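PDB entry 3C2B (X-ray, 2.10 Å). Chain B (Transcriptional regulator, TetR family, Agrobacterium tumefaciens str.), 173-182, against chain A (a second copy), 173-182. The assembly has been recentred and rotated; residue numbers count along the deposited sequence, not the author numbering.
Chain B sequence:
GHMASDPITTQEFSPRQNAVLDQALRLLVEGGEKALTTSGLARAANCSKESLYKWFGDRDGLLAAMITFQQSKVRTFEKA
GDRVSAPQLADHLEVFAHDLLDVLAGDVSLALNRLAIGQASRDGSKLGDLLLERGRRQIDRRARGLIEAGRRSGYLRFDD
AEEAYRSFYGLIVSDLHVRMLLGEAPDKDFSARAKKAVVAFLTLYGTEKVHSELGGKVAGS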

ATOM      1  N   VAL B 173       7.236  -5.356   2.982  1.00 34.71           N
ATOM      2  CA  VAL B 173       5.804  -5.325   2.654  1.00 34.83           C
ATOM      3  C   VAL B 173       5.464  -5.521   1.188  1.00 35.68           C
ATOM      4  O   VAL B 173       4.481  -6.207   0.868  1.00 34.89           O
ATOM      5  CB  VAL B 173       5.143  -3.984   3.115  1.00 34.82           C
ATOM      6  CG1 VAL B 173       3.599  -4.018   2.918  1.00 33.79           C
ATOM      7  CG2 VAL B 173       5.438  -3.739   4.595  1.00 33.09           C
ATOM      8  N   SER B 174       6.265  -4.915   0.302  1.00 36.62           N
ATOM      9  CA  SER B 174       5.901  -4.876  -1.115  1.00 37.02           C
ATOM     10  C   SER B 174       4.411  -4.483  -1.257  1.00 38.15           C
ATOM     11  O   SER B 174       3.976  -3.500  -0.647  1.00 38.28           O
ATOM     12  CB  SER B 174       6.276  -6.229  -1.779  1.00 36.75           C
ATOM     13  OG  SER B 174       6.350  -6.152  -3.192  1.00 37.86           O
ATOM     14  N   ASP B 175       3.612  -5.239  -2.015  1.00 37.76           N
ATOM     15  CA  ASP B 175       2.247  -4.841  -2.225  1.00 38.80           C
ATOM     16  C   ASP B 175       1.292  -5.556  -1.301  1.00 38.71           C
ATOM     17  O   ASP B 175       0.113  -5.516  -1.533  1.00 38.98           O
ATOM     18  CB  ASP B 175       1.851  -5.061  -3.684  1.00 39.64           C
ATOM     19  CG  ASP B 175       1.870  -6.538  -4.076  1.00 40.33           C
ATOM     20  OD1 ASP B 175       2.536  -7.365  -3.429  1.00 43.36           O
ATOM     21  OD2 ASP B 175       1.176  -6.887  -5.034  1.00 46.66           O
ATOM     22  N   LEU B 176       1.805  -6.186  -0.246  1.00 39.60           N
ATOM     23  CA  LEU B 176       0.987  -7.008   0.647  1.00 40.57           C
ATOM     24  C   LEU B 176      -0.076  -6.220   1.395  1.00 41.74           C
ATOM     25  O   LEU B 176      -1.211  -6.728   1.578  1.00 41.41           O
ATOM     26  CB  LEU B 176       1.842  -7.792   1.647  1.00 41.25           C
ATOM     27  CG  LEU B 176       1.101  -8.850   2.511  1.00 43.41           C
ATOM     28  CD1 LEU B 176       0.368  -9.935   1.692  1.00 41.72           C
ATOM     29  CD2 LEU B 176       2.060  -9.486   3.532  1.00 41.46           C
ATOM     30  N   HIS B 177       0.268  -5.002   1.835  1.00 40.63           N
ATOM     31  CA  HIS B 177      -0.728  -4.170   2.529  1.00 41.16           C
ATOM     32  C   HIS B 177      -1.949  -3.887   1.660  1.00 40.77           C
ATOM     33  O   HIS B 177      -3.054  -4.180   2.056  1.00 40.53           O
ATOM     34  CB  HIS B 177      -0.132  -2.859   3.098  1.00 39.88           C
ATOM     35  CG  HIS B 177      -1.002  -2.215   4.134  1.00 42.25           C
ATOM     36  ND1 HIS B 177      -0.855  -0.902   4.537  1.00 39.28           N
ATOM     37  CD2 HIS B 177      -2.036  -2.716   4.856  1.00 41.81           C
ATOM     38  CE1 HIS B 177      -1.753  -0.630   5.465  1.00 44.05           C
ATOM     39  NE2 HIS B 177      -2.501  -1.704   5.655  1.00 40.43           N
ATOM     40  N   VAL B 178      -1.742  -3.402   0.435  1.00 41.25           N
ATOM     41  CA  VAL B 178      -2.848  -3.187  -0.497  1.00 41.32           C
ATOM     42  C   VAL B 178      -3.622  -4.474  -0.772  1.00 42.79           C
ATOM     43  O   VAL B 178      -4.860  -4.455  -0.865  1.00 42.80           O
ATOM     44  CB  VAL B 178      -2.393  -2.556  -1.860  1.00 41.09           C
ATOM     45  CG1 VAL B 178      -3.573  -2.473  -2.845  1.00 43.54           C
ATOM     46  CG2 VAL B 178      -1.775  -1.180  -1.666  1.00 39.50           C
ATOM     47  N   ARG B 179      -2.913  -5.574  -0.932  1.00 42.76           N
ATOM     48  CA  ARG B 179      -3.546  -6.846  -1.279  1.00 44.82           C
ATOM     49  C   ARG B 179      -4.454  -7.302  -0.139  1.00 44.00           C
ATOM     50  O   ARG B 179      -5.573  -7.702  -0.386  1.00 44.95           O
ATOM     51  CB  ARG B 179      -2.481  -7.916  -1.582  1.00 44.30           C
ATOM     52  CG  ARG B 179      -1.929  -7.862  -3.025  1.00 47.99           C
ATOM     53  CD  ARG B 179      -0.963  -9.032  -3.293  1.00 48.93           C
ATOM     54  NE  ARG B 179      -0.512  -9.037  -4.695  1.00 59.67           N
ATOM     55  CZ  ARG B 179      -1.227  -9.467  -5.747  1.00 62.29           C
ATOM     56  NH1 ARG B 179      -0.691  -9.403  -6.963  1.00 65.39           N
ATOM     57  NH2 ARG B 179      -2.470  -9.949  -5.613  1.00 61.33           N
HETATM   58  N   MSE B 180      -3.961  -7.240   1.099  1.00 44.57           N
HETATM   59  CA  MSE B 180      -4.760  -7.515   2.293  1.00 44.38           C
HETATM   60  C   MSE B 180      -5.922  -6.534   2.477  1.00 45.91           C
HETATM   61  O   MSE B 180      -7.021  -6.921   2.897  1.00 46.49           O
HETATM   62  CB  MSE B 180      -3.885  -7.491   3.539  1.00 44.35           C
HETATM   63  CG  MSE B 180      -2.815  -8.620   3.612  1.00 41.66           C
HETATM   64 SE   MSE B 180      -1.997  -8.885   5.328  0.60 44.22          SE
HETATM   65  CE  MSE B 180      -1.009  -7.213   5.550  1.00 42.42           C
ATOM     66  N   LEU B 181      -5.676  -5.261   2.205  1.00 45.77           N
ATOM     67  CA  LEU B 181      -6.750  -4.242   2.223  1.00 47.18           C
ATOM     68  C   LEU B 181      -7.864  -4.651   1.272  1.00 47.49           C
ATOM     69  O   LEU B 181      -9.030  -4.405   1.530  1.00 48.64           O
ATOM     70  CB  LEU B 181      -6.189  -2.871   1.809  1.00 46.03           C
ATOM     71  CG  LEU B 181      -5.824  -1.817   2.871  1.00 48.03           C
ATOM     72  CD1 LEU B 181      -6.071  -2.207   4.339  1.00 44.46           C
ATOM     73  CD2 LEU B 181      -4.494  -1.092   2.631  1.00 45.52           C
ATOM     74  N   LEU B 182      -7.497  -5.291   0.174  1.00 48.99           N
ATOM     75  CA  LEU B 182      -8.470  -5.720  -0.818  1.00 50.66           C
ATOM     76  C   LEU B 182      -9.072  -7.088  -0.526  1.00 51.47           C
ATOM     77  O   LEU B 182      -9.922  -7.526  -1.243  1.00 51.68           O
ATOM     78  CB  LEU B 182      -7.839  -5.732  -2.213  1.00 51.05           C
ATOM     79  CG  LEU B 182      -7.541  -4.412  -2.934  1.00 49.76           C
ATOM     80  CD1 LEU B 182      -6.463  -4.605  -3.999  1.00 47.15           C
ATOM     81  CD2 LEU B 182      -8.843  -3.851  -3.553  1.00 48.87           C
TER
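Chain A (173-182) VSDLHVRMLL

Two carbonyl oxygens face each other across this contact with no donor of the protein between them: S174(B) O and S174(A) O lie 4.4 Å apart, and water takes up the space around them. Two water molecules lie within reach of both oxygens. Water 1 is 2.9 Å from S174(A) O and 2.8 Å from S174(B) O, the latter bond weak; water 2 is 2.9 Å from S174(B) O and 2.7 Å from S174(A) O, here the weak member. Both atoms are acceptors, so they cannot bond to one another; a water within reach of both can donate to either. The example illustrates a general principle of symmetric dimers: near the axis each residue tends to meet its own copy, and two groups that only accept then cannot bond directly and may be joined through water, whereas like apolar groups can simply pack.

The backbone of chain A prepares this meeting just as that of chain B does. S174(A) has positive phi (35/-126) within a type II' turn from V173(A) to L176(A), closed by a bond from L176(A) N to V173(A) O of 2.7 Å. The side chain of S174(A) points away from chain B, so the residue meets its partner through its backbone. D175(A) then occupies the N-cap position, without a capping bond from its side chain, and a helix runs through 176-181, with bonds such as L181(A) N to H177(A) O at 2.9 Å.

The two helices run in broadly the same sense, their N-to-C directions 48° apart and their axes 9.8 Å apart at closest approach. The register is residue on equivalent residue: CA of S174(A) lies 6.3 Å from CA of S174(B), and CA of V178(A) lies 6.6 Å from CA of V178(B).

One turn beyond the serines, the apolar half of the principle appears. V178(A) CG2 lies 3.7 Å from V178(B) CG2, and these two valines have the largest areas covered in the contact. Each also reaches the neighbours of the other: V178(A) CG2 is 3.6 Å from H177(B) ND1, an oblique approach to the ring, matched by H177(A) ND1 at 3.6 Å from V178(B) CG2. The leucines differ slightly. V178(A) CG2 approaches L181(B) CD2 to 4.0 Å, while L181(A) CD1 stands 4.3 Å from V178(B) CG2; L181(A) adopts chi1 m and chi2 t, but both angles of L181(B) fall between wells. No direct hydrogen bond joins the stretches, which together bury 245 Å².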

ATOM      1  N   VAL A 173       7.710   1.381  -5.053  1.00 31.93           N
ATOM      2  CA  VAL A 173       6.453   1.912  -4.541  1.00 33.65           C
ATOM      3  C   VAL A 173       6.521   2.158  -2.994  1.00 34.26           C
ATOM      4  O   VAL A 173       5.870   3.058  -2.485  1.00 34.24           O
ATOM      5  CB  VAL A 173       5.281   0.924  -4.853  1.00 33.85           C
ATOM      6  CG1 VAL A 173       3.925   1.422  -4.249  1.00 33.96           C
ATOM      7  CG2 VAL A 173       5.096   0.772  -6.362  1.00 33.08           C
ATOM      8  N   SER A 174       7.304   1.345  -2.277  1.00 33.80           N
ATOM      9  CA  SER A 174       7.199   1.296  -0.796  1.00 34.84           C
ATOM     10  C   SER A 174       5.749   1.484  -0.318  1.00 35.33           C
ATOM     11  O   SER A 174       4.848   0.796  -0.796  1.00 36.08           O
ATOM     12  CB  SER A 174       8.175   2.311  -0.191  1.00 34.30           C
ATOM     13  OG  SER A 174       8.148   2.278   1.204  1.00 35.96           O
ATOM     14  N   ASP A 175       5.472   2.429   0.573  1.00 35.58           N
ATOM     15  CA  ASP A 175       4.077   2.609   1.028  1.00 36.29           C
ATOM     16  C   ASP A 175       3.320   3.672   0.205  1.00 35.51           C
ATOM     17  O   ASP A 175       2.271   4.112   0.603  1.00 35.40           O
ATOM     18  CB  ASP A 175       4.032   2.962   2.531  1.00 36.69           C
ATOM     19  CG  ASP A 175       4.743   4.270   2.820  1.00 42.74           C
ATOM     20  OD1 ASP A 175       5.606   4.708   2.014  1.00 46.05           O
ATOM     21  OD2 ASP A 175       4.456   4.860   3.851  1.00 47.27           O
ATOM     22  N   LEU A 176       3.843   4.083  -0.950  1.00 34.57           N
ATOM     23  CA  LEU A 176       3.241   5.215  -1.614  1.00 34.22           C
ATOM     24  C   LEU A 176       1.825   4.955  -2.117  1.00 35.77           C
ATOM     25  O   LEU A 176       1.025   5.880  -2.200  1.00 36.17           O
ATOM     26  CB  LEU A 176       4.141   5.679  -2.763  1.00 34.05           C
ATOM     27  CG  LEU A 176       3.594   6.874  -3.524  1.00 34.42           C
ATOM     28  CD1 LEU A 176       3.648   8.183  -2.670  1.00 31.36           C
ATOM     29  CD2 LEU A 176       4.330   7.019  -4.826  1.00 34.43           C
ATOM     30  N   HIS A 177       1.512   3.706  -2.497  1.00 35.73           N
ATOM     31  CA  HIS A 177       0.168   3.412  -3.019  1.00 36.70           C
ATOM     32  C   HIS A 177      -0.884   3.570  -1.911  1.00 37.23           C
ATOM     33  O   HIS A 177      -1.861   4.305  -2.096  1.00 39.14           O
ATOM     34  CB  HIS A 177       0.121   2.018  -3.678  1.00 35.82           C
ATOM     35  CG  HIS A 177      -1.117   1.766  -4.468  1.00 34.74           C
ATOM     36  ND1 HIS A 177      -1.513   0.505  -4.846  1.00 38.55           N
ATOM     37  CD2 HIS A 177      -2.022   2.625  -5.012  1.00 36.80           C
ATOM     38  CE1 HIS A 177      -2.610   0.594  -5.596  1.00 38.05           C
ATOM     39  NE2 HIS A 177      -2.949   1.868  -5.692  1.00 37.42           N
ATOM     40  N   VAL A 178      -0.663   2.921  -0.765  1.00 37.39           N
ATOM     41  CA  VAL A 178      -1.438   3.169   0.472  1.00 38.51           C
ATOM     42  C   VAL A 178      -1.562   4.691   0.826  1.00 38.96           C
ATOM     43  O   VAL A 178      -2.678   5.199   0.958  1.00 39.80           O
ATOM     44  CB  VAL A 178      -0.983   2.258   1.690  1.00 38.78           C
ATOM     45  CG1 VAL A 178      -1.796   2.548   2.933  1.00 40.25           C
ATOM     46  CG2 VAL A 178      -1.146   0.791   1.364  1.00 38.93           C
ATOM     47  N   ARG A 179      -0.458   5.438   0.900  1.00 37.60           N
ATOM     48  CA  ARG A 179      -0.588   6.884   1.148  1.00 38.67           C
ATOM     49  C   ARG A 179      -1.518   7.633   0.180  1.00 37.14           C
ATOM     50  O   ARG A 179      -2.295   8.490   0.605  1.00 36.83           O
ATOM     51  CB  ARG A 179       0.792   7.559   1.228  1.00 37.76           C
ATOM     52  CG  ARG A 179       1.696   6.865   2.307  1.00 41.16           C
ATOM     53  CD  ARG A 179       3.024   7.575   2.569  1.00 41.81           C
ATOM     54  NE  ARG A 179       2.829   8.897   3.150  1.00 53.22           N
ATOM     55  CZ  ARG A 179       2.558   9.155   4.439  1.00 57.41           C
ATOM     56  NH1 ARG A 179       2.378  10.427   4.822  1.00 58.25           N
ATOM     57  NH2 ARG A 179       2.435   8.163   5.341  1.00 58.69           N
HETATM   58  N   MSE A 180      -1.420   7.313  -1.117  1.00 37.02           N
HETATM   59  CA  MSE A 180      -2.203   7.998  -2.140  1.00 36.08           C
HETATM   60  C   MSE A 180      -3.668   7.635  -2.015  1.00 37.28           C
HETATM   61  O   MSE A 180      -4.547   8.489  -2.145  1.00 38.50           O
HETATM   62  CB  MSE A 180      -1.663   7.713  -3.550  1.00 36.25           C
HETATM   63  CG  MSE A 180      -0.289   8.369  -3.837  1.00 32.70           C
HETATM   64 SE   MSE A 180       0.276   8.290  -5.703  0.60 32.81          SE
HETATM   65  CE  MSE A 180       0.321   6.393  -5.919  1.00 29.10           C
ATOM     66  N   LEU A 181      -3.907   6.379  -1.689  1.00 37.35           N
ATOM     67  CA  LEU A 181      -5.236   5.850  -1.475  1.00 38.37           C
ATOM     68  C   LEU A 181      -5.931   6.525  -0.329  1.00 39.16           C
ATOM     69  O   LEU A 181      -7.136   6.716  -0.354  1.00 39.42           O
ATOM     70  CB  LEU A 181      -5.161   4.342  -1.229  1.00 37.24           C
ATOM     71  CG  LEU A 181      -4.886   3.492  -2.480  1.00 38.19           C
ATOM     72  CD1 LEU A 181      -4.701   2.008  -2.095  1.00 35.82           C
ATOM     73  CD2 LEU A 181      -5.979   3.631  -3.477  1.00 39.81           C
ATOM     74  N   LEU A 182      -5.147   6.884   0.680  1.00 41.72           N
ATOM     75  CA  LEU A 182      -5.612   7.622   1.853  1.00 43.72           C
ATOM     76  C   LEU A 182      -5.797   9.088   1.475  1.00 45.29           C
ATOM     77  O   LEU A 182      -6.380   9.843   2.229  1.00 45.66           O
ATOM     78  CB  LEU A 182      -4.621   7.471   3.030  1.00 42.31           C
ATOM     79  CG  LEU A 182      -4.549   6.108   3.751  1.00 42.29           C
ATOM     80  CD1 LEU A 182      -3.234   5.982   4.539  1.00 38.80           C
ATOM     81  CD2 LEU A 182      -5.744   5.853   4.732  1.00 40.27           C
TER
HETATM   82  O   HOH W   1       4.263  -1.422  -2.489  1.00 35.35           O
HETATM   83  O   HOH W   2       5.146  -1.310   0.892  1.00 38.07           O